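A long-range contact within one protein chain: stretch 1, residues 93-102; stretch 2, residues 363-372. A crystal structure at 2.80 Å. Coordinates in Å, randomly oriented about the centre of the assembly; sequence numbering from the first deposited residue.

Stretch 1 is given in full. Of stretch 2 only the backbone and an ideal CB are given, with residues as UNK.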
# COMPACT_ATOMS: atom_id res chain seq x y z
N GLY A 93 38.86 -7.31 -2.60
CA GLY A 93 37.63 -7.42 -3.37
C GLY A 93 37.26 -6.13 -4.09
O GLY A 93 37.87 -5.09 -3.87
N THR A 94 36.26 -6.21 -4.96
CA THR A 94 35.89 -5.09 -5.82
C THR A 94 35.18 -3.97 -5.05
O THR A 94 34.42 -4.24 -4.13
CB THR A 94 34.98 -5.57 -6.96
OG1 THR A 94 35.58 -6.69 -7.62
CG2 THR A 94 34.74 -4.45 -7.98
N TYR A 95 35.45 -2.73 -5.44
CA TYR A 95 34.65 -1.58 -4.99
C TYR A 95 33.34 -1.55 -5.79
O TYR A 95 33.35 -1.30 -6.99
CB TYR A 95 35.39 -0.26 -5.21
CG TYR A 95 36.53 -0.00 -4.25
CD1 TYR A 95 36.28 0.42 -2.95
CD2 TYR A 95 37.86 -0.16 -4.65
CE1 TYR A 95 37.32 0.65 -2.06
CE2 TYR A 95 38.90 0.07 -3.77
CZ TYR A 95 38.63 0.47 -2.47
OH TYR A 95 39.65 0.71 -1.58
N LEU A 96 32.23 -1.81 -5.12
CA LEU A 96 30.91 -1.64 -5.73
C LEU A 96 30.10 -0.65 -4.91
O LEU A 96 30.32 -0.52 -3.70
CB LEU A 96 30.18 -2.99 -5.84
CG LEU A 96 30.86 -4.03 -6.74
CD1 LEU A 96 30.34 -5.42 -6.43
CD2 LEU A 96 30.69 -3.69 -8.21
N PRO A 97 29.17 0.07 -5.56
CA PRO A 97 28.41 1.15 -4.91
C PRO A 97 27.81 0.79 -3.55
O PRO A 97 27.13 -0.23 -3.43
CB PRO A 97 27.31 1.45 -5.91
CG PRO A 97 27.90 1.09 -7.23
CD PRO A 97 28.77 -0.10 -6.97
N GLY A 98 28.06 1.63 -2.55
CA GLY A 98 27.42 1.52 -1.25
C GLY A 98 26.00 2.02 -1.29
O GLY A 98 25.50 2.43 -2.34
N ASN A 99 25.34 2.03 -0.14
CA ASN A 99 23.89 2.20 -0.11
C ASN A 99 23.35 3.48 -0.77
O ASN A 99 22.66 3.39 -1.78
CB ASN A 99 23.36 2.02 1.32
CG ASN A 99 23.15 0.55 1.69
OD1 ASN A 99 23.75 -0.35 1.09
ND2 ASN A 99 22.31 0.30 2.68
N MET A 100 23.65 4.66 -0.24
CA MET A 100 23.06 5.88 -0.82
C MET A 100 23.46 6.07 -2.29
O MET A 100 22.69 6.62 -3.08
CB MET A 100 23.39 7.14 -0.02
CG MET A 100 22.49 8.32 -0.37
SD MET A 100 22.63 9.75 0.73
CE MET A 100 22.01 9.06 2.27
N ALA A 101 24.65 5.61 -2.65
CA ALA A 101 25.05 5.61 -4.06
C ALA A 101 23.99 4.88 -4.87
O ALA A 101 23.43 5.45 -5.81
CB ALA A 101 26.41 4.95 -4.23
N LEU A 102 23.70 3.64 -4.47
CA LEU A 102 22.65 2.83 -5.11
C LEU A 102 21.27 3.51 -5.07
O LEU A 102 20.53 3.46 -6.05
CB LEU A 102 22.56 1.45 -4.45
CG LEU A 102 23.71 0.48 -4.72
CD1 LEU A 102 23.69 -0.69 -3.76
CD2 LEU A 102 23.68 -0.00 -6.17
N UNK A 363 31.49 -4.40 -13.88
CA UNK A 363 30.23 -3.98 -13.27
C UNK A 363 30.44 -2.65 -12.56
O UNK A 363 29.64 -1.73 -12.71
CB UNK A 363 29.71 -5.04 -12.30
N UNK A 364 31.52 -2.56 -11.78
CA UNK A 364 31.85 -1.35 -11.04
C UNK A 364 31.96 -0.13 -11.96
O UNK A 364 31.37 0.91 -11.67
CB UNK A 364 33.16 -1.55 -10.27
N UNK A 365 32.71 -0.26 -13.06
CA UNK A 365 32.83 0.83 -14.04
C UNK A 365 31.45 1.23 -14.57
O UNK A 365 31.13 2.42 -14.65
CB UNK A 365 33.74 0.41 -15.20
N UNK A 366 30.66 0.23 -14.94
CA UNK A 366 29.34 0.45 -15.53
C UNK A 366 28.37 1.13 -14.56
O UNK A 366 27.65 2.04 -14.95
CB UNK A 366 28.75 -0.88 -15.99
N UNK A 367 28.36 0.68 -13.31
CA UNK A 367 27.45 1.25 -12.32
C UNK A 367 27.85 2.66 -11.93
O UNK A 367 27.01 3.56 -11.95
CB UNK A 367 27.40 0.36 -11.07
N UNK A 368 29.12 2.85 -11.58
CA UNK A 368 29.57 4.14 -11.04
C UNK A 368 29.36 5.31 -12.00
O UNK A 368 29.21 6.44 -11.55
CB UNK A 368 31.05 4.05 -10.67
N UNK A 369 29.32 5.05 -13.31
CA UNK A 369 28.98 6.10 -14.29
C UNK A 369 27.54 6.61 -14.15
O UNK A 369 27.20 7.66 -14.71
CB UNK A 369 29.19 5.57 -15.71
N UNK A 370 26.71 5.85 -13.44
CA UNK A 370 25.31 6.21 -13.22
C UNK A 370 25.05 6.70 -11.79
O UNK A 370 23.89 6.86 -11.39
CB UNK A 370 24.41 5.01 -13.52
N UNK A 371 26.12 6.94 -11.01
CA UNK A 371 25.99 7.27 -9.58
C UNK A 371 26.02 8.77 -9.25
O UNK A 371 25.04 9.30 -8.72
CB UNK A 371 27.12 6.58 -8.81
N UNK A 372 27.13 9.47 -9.54
CA UNK A 372 27.17 10.84 -9.04
C UNK A 372 26.11 11.75 -9.65
O UNK A 372 25.69 11.55 -10.79
CB UNK A 372 28.55 11.44 -9.30

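Stretch 1 approaches as an extended loop, turns at Gly 98, the N-cap position, and enters a helix at Asn 99, while residues 363 onward continue a helix that begins earlier in the chain and whose backbone passes alongside that loop.

Position 363 has helical backbone angles, and its CA-to-CB bond points toward stretch 1. The ideal CB lies 4.4 Å from CD2 of Leu 96, an apolar methyl that offers no polar partner, so a medium-sized aliphatic side chain would suit. The deposited residue is Leu 363, with chi1 t and chi2 p; its CD2 packs against Leu 96 CD2 at 4.1 Å.

Position 364 is the most tightly constrained. The ideal CB of 364 is only 3.3 Å from Tyr 95 O, with Leu 96 CD2 at 3.9 Å and Thr 94 CG2 at 4.0 Å. The carbonyl acceptor favours a short donor, serine or perhaps threonine, while alanine would fit but leave the oxygen without this partner. The residue is Ser 364. Its chi1 of -176° (t) carries the hydroxyl to the loop, and OG donates a hydrogen bond to Tyr 95 O at 2.7 Å, tying side chain to backbone.

Positions 365 and 366 have no part of stretch 1 within 5.5 Å of their ideal CB atoms. Stretch 1 sets no demand here, and long polar or charged residues are acceptable; they are Lys 365, pointing away, and Glu 366.

At 367, one helical turn beyond 363, CA-to-CB again points toward stretch 1, and the ideal CB is 3.9 Å from CG of Pro 97. Leucine, isoleucine or methionine would cover this apolar ring. Leu 367 does so, its CB 3.9 Å from Pro 97 CG.

Position 368 looks less promising, since CA-to-CB points sideways and the ideal CB has nothing of stretch 1 within 5.5 Å. A long side chain could nevertheless reach back to the loop between Tyr 95 and Pro 97, where a flat ring would find both a proline to pack on and carbonyl groups nearby. Tyr 368 (chi1 m) takes this course. Pro 97 CG sits over one ring face, 4.0 Å from the ring centroid and 14° off its normal, a CH-pi contact, and Tyr 95 O lies at the ring edge, 3.5 Å from Tyr 368 CE2. Tyr 368 OH comes within 3.2 Å of Leu 96 O, but the angle is too poor for a hydrogen bond; its bonding partner is elsewhere in the structure.

Positions 369 and 370 lie within a type I turn spanning 368 to 371, clear of stretch 1, and many polar residues would serve. They are Asp 369 and Arg 370.

Position 371 points toward stretch 1, facing Ala 101 across a gap suited to a compact aliphatic residue. Val 371 fills it: CG1 meets Ala 101 CB at 3.8 Å, and CG2 lies 4.4 Å from Pro 97 CG.

Position 372 points away, so stretch 1 would accept almost any residue; it is Pro 372.

Stretch 2 (363-372) LSKELYDRVP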
# COMPACT_ATOMS: atom_id res chain seq x y z
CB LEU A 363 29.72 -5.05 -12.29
CG LEU A 363 28.36 -4.80 -11.62
CD1 LEU A 363 27.24 -4.80 -12.65
CD2 LEU A 363 28.09 -5.84 -10.54
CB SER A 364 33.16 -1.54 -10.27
OG SER A 364 33.45 -0.39 -9.49
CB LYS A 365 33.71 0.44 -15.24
CG LYS A 365 35.21 0.59 -15.03
CD LYS A 365 35.86 -0.66 -14.46
CE LYS A 365 37.38 -0.62 -14.53
NZ LYS A 365 37.90 -0.81 -15.92
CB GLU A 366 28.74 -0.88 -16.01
CG GLU A 366 29.36 -1.39 -17.30
CD GLU A 366 29.00 -2.84 -17.63
OE1 GLU A 366 28.44 -3.56 -16.76
OE2 GLU A 366 29.29 -3.26 -18.77
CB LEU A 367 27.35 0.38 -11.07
CG LEU A 367 26.63 -0.97 -11.23
CD1 LEU A 367 26.45 -1.62 -9.86
CD2 LEU A 367 25.29 -0.82 -11.94
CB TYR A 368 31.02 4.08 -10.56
CG TYR A 368 31.17 3.52 -9.15
CD1 TYR A 368 30.77 4.27 -8.04
CD2 TYR A 368 31.70 2.26 -8.93
CE1 TYR A 368 30.90 3.77 -6.76
CE2 TYR A 368 31.84 1.75 -7.64
CZ TYR A 368 31.44 2.51 -6.56
OH TYR A 368 31.57 2.01 -5.29
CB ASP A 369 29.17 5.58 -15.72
CG ASP A 369 30.63 5.42 -16.10
OD1 ASP A 369 31.52 5.83 -15.33
OD2 ASP A 369 30.89 4.89 -17.20
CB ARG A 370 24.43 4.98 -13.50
CG ARG A 370 24.67 4.29 -14.85
CD ARG A 370 24.03 2.91 -14.91
NE ARG A 370 22.57 2.94 -14.72
CZ ARG A 370 21.82 1.88 -14.40
NH1 ARG A 370 22.37 0.68 -14.22
NH2 ARG A 370 20.50 2.02 -14.25
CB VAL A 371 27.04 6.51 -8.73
CG1 VAL A 371 27.16 7.10 -7.33
CG2 VAL A 371 26.69 5.03 -8.66
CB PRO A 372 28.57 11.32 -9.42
CG PRO A 372 28.95 10.49 -10.59
CD PRO A 372 28.31 9.15 -10.36
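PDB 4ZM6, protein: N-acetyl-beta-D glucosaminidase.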